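Local coordinates for argininosuccinate lyase (Chelativorans sp., PDB 6RXA), which acts as an EDDS lyase, a C-N lyase of the aspartase/fumarase superfamily, here an engineered variant used for enantioselective synthesis of dipeptide-sweetener synthons, at the interface of chains A and B and the interface of chains A and C. Coordinates in Å, arbitrary orientation; residue numbers count along the deposited sequence, not the author numbering. Chains: chain A/B/C, Argininosuccinate lyase.

Contact 1: the interface of chains A and B. Residues chain A 156, 165-166, 170-171, 174, 443, 447-449; chain B 203-204, 226-229.
With CG anti to the backbone N (chi1 176°), A:His170 swings its imidazole from the start of helix 168-193 toward chain B, while B:Ser228 holds OG in the crowded position between its N and carbonyl carbon (chi1 59°), at the edge of the ring and in its plane. Both belong to a subunit interface of the aspartase/fumarase superfamily, whose members are tetramers. Both groups converge on the carbonyl oxygen of A:Gly447. A:His170 NE2 gives A:Gly447 O a hydrogen bond of 2.9 Å within the ring plane, and the backbone N of B:Ser228, first residue of helix 228-233, gives A:Gly447 O another at 2.9 Å from the opposite side of the carbonyl plane. B:Ser228 OG, on that same side, lies 3.2 Å from A:Gly447 O and 2.8 Å from B:Thr203 O; its one hydrogen must be shared, so this third grip is partial. Serine, short and hydroxylated, suits this helix start. B:Asn227 turns its amide to place ND2 on a lone pair of A:His170 O, 3.1 Å away. A:Pro449 CB sits over one face of the imidazole, toward its rim. An alanine at A:His170 would probably loosen the A:Gly447 loop and the packing on B:Ile229, since the NE2 bond and the ring atoms ND1 and CE1 that touch B:Ile229 CD1 would be gone. Long, branched B:Ile229 sends CD1 to A:Tyr171 CA at 3.7 Å. A:Val156 CG1 and B:Thr203 CG2 meet tightly, tip to tip, at 3.4 Å.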
loop_
_atom_site.group_PDB
_atom_site.type_symbol
_atom_site.label_atom_id
_atom_site.label_comp_id
_atom_site.label_asym_id
_atom_site.label_seq_id
_atom_site.Cartn_x
_atom_site.Cartn_y
_atom_site.Cartn_z
ATOM N N VAL A 156 -29.610 -12.744 -7.064
ATOM C CA VAL A 156 -28.516 -11.933 -6.549
ATOM C C VAL A 156 -27.873 -12.697 -5.394
ATOM O O VAL A 156 -28.532 -13.474 -4.688
ATOM C CB VAL A 156 -29.003 -10.533 -6.119
ATOM C CG1 VAL A 156 -29.865 -10.602 -4.873
ATOM C CG2 VAL A 156 -27.801 -9.591 -5.895
ATOM N N PRO A 165 -34.430 -13.236 -5.527
ATOM C CA PRO A 165 -34.563 -13.036 -6.977
ATOM C C PRO A 165 -34.486 -11.565 -7.368
ATOM O O PRO A 165 -35.075 -10.700 -6.719
ATOM C CB PRO A 165 -35.955 -13.609 -7.290
ATOM C CG PRO A 165 -36.295 -14.484 -6.106
ATOM C CD PRO A 165 -35.670 -13.774 -4.942
ATOM N N ILE A 166 -33.756 -11.300 -8.461
ATOM C CA ILE A 166 -33.691 -9.986 -9.092
ATOM C C ILE A 166 -33.794 -10.201 -10.599
ATOM O O ILE A 166 -34.277 -11.240 -11.057
ATOM C CB ILE A 166 -32.395 -9.246 -8.717
ATOM C CG1 ILE A 166 -31.170 -10.036 -9.175
ATOM C CG2 ILE A 166 -32.336 -8.990 -7.221
ATOM C CD1 ILE A 166 -29.913 -9.179 -9.327
ATOM N N HIS A 170 -31.582 -5.236 -13.232
ATOM C CA HIS A 170 -31.414 -4.643 -11.908
ATOM C C HIS A 170 -29.959 -4.678 -11.459
ATOM O O HIS A 170 -29.435 -3.687 -10.939
ATOM C CB HIS A 170 -32.315 -5.403 -10.938
ATOM C CG HIS A 170 -32.191 -4.968 -9.518
ATOM N ND1 HIS A 170 -31.670 -5.792 -8.545
ATOM C CD2 HIS A 170 -32.525 -3.811 -8.899
ATOM C CE1 HIS A 170 -31.681 -5.153 -7.387
ATOM N NE2 HIS A 170 -32.198 -3.950 -7.575
ATOM N N TYR A 171 -29.288 -5.819 -11.650
ATOM C CA TYR A 171 -27.881 -5.929 -11.283
ATOM C C TYR A 171 -27.034 -4.900 -12.031
ATOM O O TYR A 171 -26.206 -4.194 -11.435
ATOM C CB TYR A 171 -27.367 -7.357 -11.555
ATOM C CG TYR A 171 -25.901 -7.486 -11.209
ATOM C CD1 TYR A 171 -24.923 -7.158 -12.128
ATOM C CD2 TYR A 171 -25.501 -7.883 -9.945
ATOM C CE1 TYR A 171 -23.598 -7.219 -11.809
ATOM C CE2 TYR A 171 -24.155 -7.953 -9.613
ATOM C CZ TYR A 171 -23.207 -7.622 -10.552
ATOM O OH TYR A 171 -21.862 -7.672 -10.251
ATOM N N ALA A 174 -26.930 -1.433 -10.705
ATOM C CA ALA A 174 -26.027 -1.150 -9.594
ATOM C C ALA A 174 -24.698 -0.647 -10.125
ATOM O O ALA A 174 -24.138 0.336 -9.619
ATOM C CB ALA A 174 -25.814 -2.410 -8.746
ATOM N N ARG A 443 -41.121 -6.547 -5.473
ATOM C CA ARG A 443 -40.056 -5.627 -5.071
ATOM C C ARG A 443 -40.056 -4.451 -6.042
ATOM O O ARG A 443 -39.212 -4.341 -6.938
ATOM C CB ARG A 443 -38.720 -6.355 -5.037
ATOM C CG ARG A 443 -38.613 -7.378 -3.910
ATOM C CD ARG A 443 -37.406 -8.303 -4.085
ATOM N NE ARG A 443 -37.185 -9.028 -2.836
ATOM C CZ ARG A 443 -37.972 -10.002 -2.394
ATOM N NH1 ARG A 443 -37.730 -10.590 -1.225
ATOM N NH2 ARG A 443 -39.011 -10.393 -3.120
ATOM N N GLY A 447 -35.198 1.593 -6.657
ATOM C CA GLY A 447 -33.974 0.812 -6.688
ATOM C C GLY A 447 -34.141 -0.684 -6.607
ATOM O O GLY A 447 -33.152 -1.403 -6.443
ATOM N N MET A 448 -35.367 -1.176 -6.706
ATOM C CA MET A 448 -35.700 -2.585 -6.558
ATOM C C MET A 448 -35.881 -3.217 -7.930
ATOM O O MET A 448 -35.961 -2.525 -8.946
ATOM C CB MET A 448 -36.946 -2.697 -5.687
ATOM C CG MET A 448 -36.733 -2.014 -4.336
ATOM S SD MET A 448 -38.099 -2.313 -3.208
ATOM C CE MET A 448 -37.747 -1.122 -1.908
ATOM N N PRO A 449 -35.909 -4.556 -8.002
ATOM C CA PRO A 449 -35.773 -5.225 -9.309
ATOM C C PRO A 449 -37.023 -5.294 -10.184
ATOM O O PRO A 449 -36.901 -5.711 -11.347
ATOM C CB PRO A 449 -35.287 -6.632 -8.939
ATOM C CG PRO A 449 -35.812 -6.853 -7.539
ATOM C CD PRO A 449 -35.654 -5.492 -6.889
ATOM N N THR B 203 -30.415 -6.721 -0.079
ATOM C CA THR B 203 -29.721 -6.408 -1.322
ATOM C C THR B 203 -30.703 -6.229 -2.483
ATOM O O THR B 203 -30.294 -5.805 -3.564
ATOM C CB THR B 203 -28.734 -7.515 -1.716
ATOM O OG1 THR B 203 -28.039 -7.134 -2.917
ATOM C CG2 THR B 203 -29.471 -8.844 -1.947
ATOM N N ALA B 204 -31.981 -6.571 -2.297
ATOM C CA ALA B 204 -32.952 -6.566 -3.390
ATOM C C ALA B 204 -34.231 -5.812 -3.041
ATOM O O ALA B 204 -35.247 -5.976 -3.719
ATOM C CB ALA B 204 -33.290 -7.997 -3.832
ATOM N N VAL B 226 -29.811 4.693 -4.476
ATOM C CA VAL B 226 -31.063 4.251 -5.079
ATOM C C VAL B 226 -31.093 2.737 -5.253
ATOM O O VAL B 226 -31.891 2.048 -4.608
ATOM C CB VAL B 226 -31.359 4.997 -6.392
ATOM C CG1 VAL B 226 -32.650 4.480 -7.033
ATOM C CG2 VAL B 226 -31.445 6.504 -6.118
ATOM N N ASN B 227 -30.224 2.209 -6.101
ATOM C CA ASN B 227 -30.235 0.784 -6.402
ATOM C C ASN B 227 -29.912 -0.035 -5.155
ATOM O O ASN B 227 -28.985 0.281 -4.406
ATOM C CB ASN B 227 -29.246 0.496 -7.525
ATOM C CG ASN B 227 -29.182 -0.960 -7.869
ATOM O OD1 ASN B 227 -28.502 -1.728 -7.187
ATOM N ND2 ASN B 227 -29.878 -1.359 -8.938
ATOM N N SER B 228 -30.725 -1.072 -4.919
ATOM C CA SER B 228 -30.633 -1.834 -3.676
ATOM C C SER B 228 -29.325 -2.606 -3.556
ATOM O O SER B 228 -28.821 -2.785 -2.439
ATOM C CB SER B 228 -31.814 -2.790 -3.548
ATOM O OG SER B 228 -31.857 -3.693 -4.638
ATOM N N ILE B 229 -28.757 -3.083 -4.670
ATOM C CA ILE B 229 -27.441 -3.711 -4.601
ATOM C C ILE B 229 -26.394 -2.673 -4.229
ATOM O O ILE B 229 -25.562 -2.893 -3.343
ATOM C CB ILE B 229 -27.086 -4.431 -5.917
ATOM C CG1 ILE B 229 -28.010 -5.620 -6.149
ATOM C CG2 ILE B 229 -25.624 -4.870 -5.904
ATOM C CD1 ILE B 229 -28.075 -6.008 -7.613
#

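Contact 2: the interface of chains A and C. Residues chain A 160, 257, 260-261, 264, 267; chain C 160, 257, 260-261, 264, 267.
The guanidiniums of A:Arg160 and C:Arg160 each carry a partner's methyl over one face, C:Leu261 CD2 and A:Leu261 CD2 respectively, both offset toward the rim. Waters 1 and 2 lie at the edges, in plane, and the two guanidiniums stand 87° apart. The A:Tyr267 ring has A:Leu261 O over one face, near the rim. With its chain extended from CG to NE, A:Arg160 reaches helix 236-262 of chain C, where NH1 bonds C:Ser257 OG at 2.9 Å, nearly straight at 168° and in the guanidinium plane. A weaker bond joins A:Arg160 NH1 to C:Gln260 OE1, and A:Arg160 CD rests against C:Gln260 CD at 3.4 Å. Glutamine suits this crossing because its flat amide offers both an acceptor and a surface for the aliphatic stem. A:Arg160 NH2 meets water 1 at 2.9 Å, and that water also touches C:Ser257 OG; water 2 serves the exchanged pair. A:Arg160 NH2 and C:Arg160 NH2 are 3.6 Å apart, and the waters, paired with each other, probably ease the repulsion between these like charges. A:Leu261 CD2 meets C:Leu261 CD2 at 3.6 Å, short branched chains crossing at the centre. A:Thr264 OG1 donates to A:Leu261 O and accepts from A:Tyr267 N, fixing the turn that sets A:Tyr267 OH beside C:Thr264 CG2; chain C repeats this. Repeated by the two-fold, this self-complementary patch helps clamp chains A and C together within the tetramer.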
loop_
_atom_site.group_PDB
_atom_site.type_symbol
_atom_site.label_atom_id
_atom_site.label_comp_id
_atom_site.label_asym_id
_atom_site.label_seq_id
_atom_site.Cartn_x
_atom_site.Cartn_y
_atom_site.Cartn_z
ATOM N N ARG A 160 -21.415 -14.640 -1.473
ATOM C CA ARG A 160 -21.267 -15.728 -2.447
ATOM C C ARG A 160 -22.286 -16.844 -2.224
ATOM O O ARG A 160 -22.048 -18.004 -2.583
ATOM C CB ARG A 160 -19.834 -16.258 -2.520
ATOM C CG ARG A 160 -18.852 -15.213 -3.014
ATOM C CD ARG A 160 -17.429 -15.747 -2.943
ATOM N NE ARG A 160 -16.471 -14.897 -3.630
ATOM C CZ ARG A 160 -15.156 -15.072 -3.607
ATOM N NH1 ARG A 160 -14.613 -15.998 -2.839
ATOM N NH2 ARG A 160 -14.377 -14.302 -4.367
ATOM N N SER A 257 -15.057 -10.212 -11.470
ATOM C CA SER A 257 -15.139 -11.389 -10.608
ATOM C C SER A 257 -16.552 -11.962 -10.601
ATOM O O SER A 257 -16.735 -13.186 -10.662
ATOM C CB SER A 257 -14.677 -11.012 -9.202
ATOM O OG SER A 257 -14.451 -12.146 -8.387
ATOM N N GLN A 260 -17.013 -13.791 -13.765
ATOM C CA GLN A 260 -16.211 -15.008 -13.726
ATOM C C GLN A 260 -16.919 -16.111 -12.941
ATOM O O GLN A 260 -16.887 -17.278 -13.342
ATOM C CB GLN A 260 -14.834 -14.714 -13.145
ATOM C CG GLN A 260 -13.833 -15.814 -13.433
ATOM C CD GLN A 260 -12.430 -15.485 -12.984
ATOM O OE1 GLN A 260 -12.203 -14.523 -12.236
ATOM N NE2 GLN A 260 -11.472 -16.307 -13.402
ATOM N N LEU A 261 -17.563 -15.764 -11.820
ATOM C CA LEU A 261 -18.309 -16.777 -11.080
ATOM C C LEU A 261 -19.546 -17.225 -11.855
ATOM O O LEU A 261 -19.813 -18.427 -11.962
ATOM C CB LEU A 261 -18.660 -16.276 -9.673
ATOM C CG LEU A 261 -17.477 -16.008 -8.745
ATOM C CD1 LEU A 261 -17.971 -15.755 -7.301
ATOM C CD2 LEU A 261 -16.469 -17.157 -8.757
ATOM N N THR A 264 -18.491 -19.817 -14.382
ATOM C CA THR A 264 -17.860 -21.067 -13.999
ATOM C C THR A 264 -18.612 -22.234 -14.626
ATOM O O THR A 264 -19.790 -22.131 -15.002
ATOM C CB THR A 264 -17.839 -21.269 -12.480
ATOM O OG1 THR A 264 -19.166 -21.177 -11.936
ATOM C CG2 THR A 264 -16.888 -20.282 -11.820
ATOM N N TYR A 267 -21.654 -22.768 -11.970
ATOM C CA TYR A 267 -22.808 -21.882 -12.031
ATOM C C TYR A 267 -23.462 -21.967 -13.405
ATOM O O TYR A 267 -24.672 -22.182 -13.519
ATOM C CB TYR A 267 -22.422 -20.424 -11.832
ATOM C CG TYR A 267 -22.083 -19.878 -10.452
ATOM C CD1 TYR A 267 -21.146 -20.494 -9.620
ATOM C CD2 TYR A 267 -22.627 -18.669 -10.026
ATOM C CE1 TYR A 267 -20.793 -19.942 -8.404
ATOM C CE2 TYR A 267 -22.276 -18.115 -8.804
ATOM C CZ TYR A 267 -21.352 -18.751 -8.006
ATOM O OH TYR A 267 -20.967 -18.193 -6.812
ATOM N N ARG C 160 -10.389 -20.333 -12.400
ATOM C CA ARG C 160 -11.765 -20.595 -11.962
ATOM C C ARG C 160 -12.537 -21.448 -12.966
ATOM O O ARG C 160 -13.770 -21.383 -13.041
ATOM C CB ARG C 160 -12.516 -19.315 -11.592
ATOM C CG ARG C 160 -11.901 -18.604 -10.401
ATOM C CD ARG C 160 -12.601 -17.275 -10.156
ATOM N NE ARG C 160 -12.232 -16.665 -8.891
ATOM C CZ ARG C 160 -12.603 -15.452 -8.501
ATOM N NH1 ARG C 160 -13.263 -14.655 -9.321
ATOM N NH2 ARG C 160 -12.303 -15.035 -7.271
ATOM N N SER C 257 -11.023 -18.467 0.093
ATOM C CA SER C 257 -11.775 -18.207 -1.132
ATOM C C SER C 257 -12.062 -19.504 -1.881
ATOM O O SER C 257 -13.176 -19.705 -2.386
ATOM C CB SER C 257 -10.996 -17.218 -1.997
ATOM O OG SER C 257 -11.776 -16.695 -3.053
ATOM N N GLN C 260 -14.813 -21.206 -0.117
ATOM C CA GLN C 260 -16.048 -20.464 -0.346
ATOM C C GLN C 260 -16.655 -20.808 -1.704
ATOM O O GLN C 260 -17.876 -20.949 -1.822
ATOM C CB GLN C 260 -15.797 -18.968 -0.216
ATOM C CG GLN C 260 -17.076 -18.174 -0.050
ATOM C CD GLN C 260 -16.844 -16.707 0.214
ATOM O OE1 GLN C 260 -15.729 -16.191 0.051
ATOM N NE2 GLN C 260 -17.910 -16.002 0.586
ATOM N N LEU C 261 -15.823 -20.948 -2.743
ATOM C CA LEU C 261 -16.357 -21.343 -4.042
ATOM C C LEU C 261 -16.844 -22.791 -4.018
ATOM O O LEU C 261 -17.940 -23.088 -4.506
ATOM C CB LEU C 261 -15.329 -21.098 -5.153
ATOM C CG LEU C 261 -14.942 -19.642 -5.397
ATOM C CD1 LEU C 261 -14.103 -19.515 -6.690
ATOM C CD2 LEU C 261 -16.168 -18.731 -5.479
ATOM N N THR C 264 -20.314 -22.854 -2.545
ATOM C CA THR C 264 -21.426 -22.133 -3.138
ATOM C C THR C 264 -22.598 -23.082 -3.350
ATOM O O THR C 264 -22.444 -24.311 -3.421
ATOM C CB THR C 264 -21.063 -21.508 -4.489
ATOM O OG1 THR C 264 -20.560 -22.506 -5.392
ATOM C CG2 THR C 264 -20.076 -20.364 -4.304
ATOM N N TYR C 267 -21.616 -24.812 -6.904
ATOM C CA TYR C 267 -20.633 -25.887 -6.918
ATOM C C TYR C 267 -21.102 -27.037 -6.035
ATOM O O TYR C 267 -21.140 -28.193 -6.464
ATOM C CB TYR C 267 -19.289 -25.442 -6.363
ATOM C CG TYR C 267 -18.344 -24.576 -7.182
ATOM C CD1 TYR C 267 -18.762 -23.389 -7.788
ATOM C CD2 TYR C 267 -16.990 -24.895 -7.255
ATOM C CE1 TYR C 267 -17.872 -22.575 -8.462
ATOM C CE2 TYR C 267 -16.096 -24.080 -7.934
ATOM C CZ TYR C 267 -16.542 -22.919 -8.524
ATOM O OH TYR C 267 -15.661 -22.084 -9.166
HETATM O O HOH W 1 -11.492 -14.232 -4.297
HETATM O O HOH W 2 -12.693 -12.363 -6.253
HETATM O O HOH W 3 -20.217 -19.579 -0.892
#

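The centres of contact 1 and contact 2 lie about 21 Å apart, and chain A contributes to both while its partners differ, B in one and C in the other. No residue is shared, but the sequence ties them: strand 153-158 and strand 161-167 supply residues to contact 1, and A:Arg160 of contact 2 sits in the loop between them. The same hairpin therefore faces two neighbours. Contact 2 spans a two-fold with identical residues on both sides, whereas contact 1 pairs unlike segments and has its twin elsewhere. Together they would be expected to couple the subunits of the four-chain assembly.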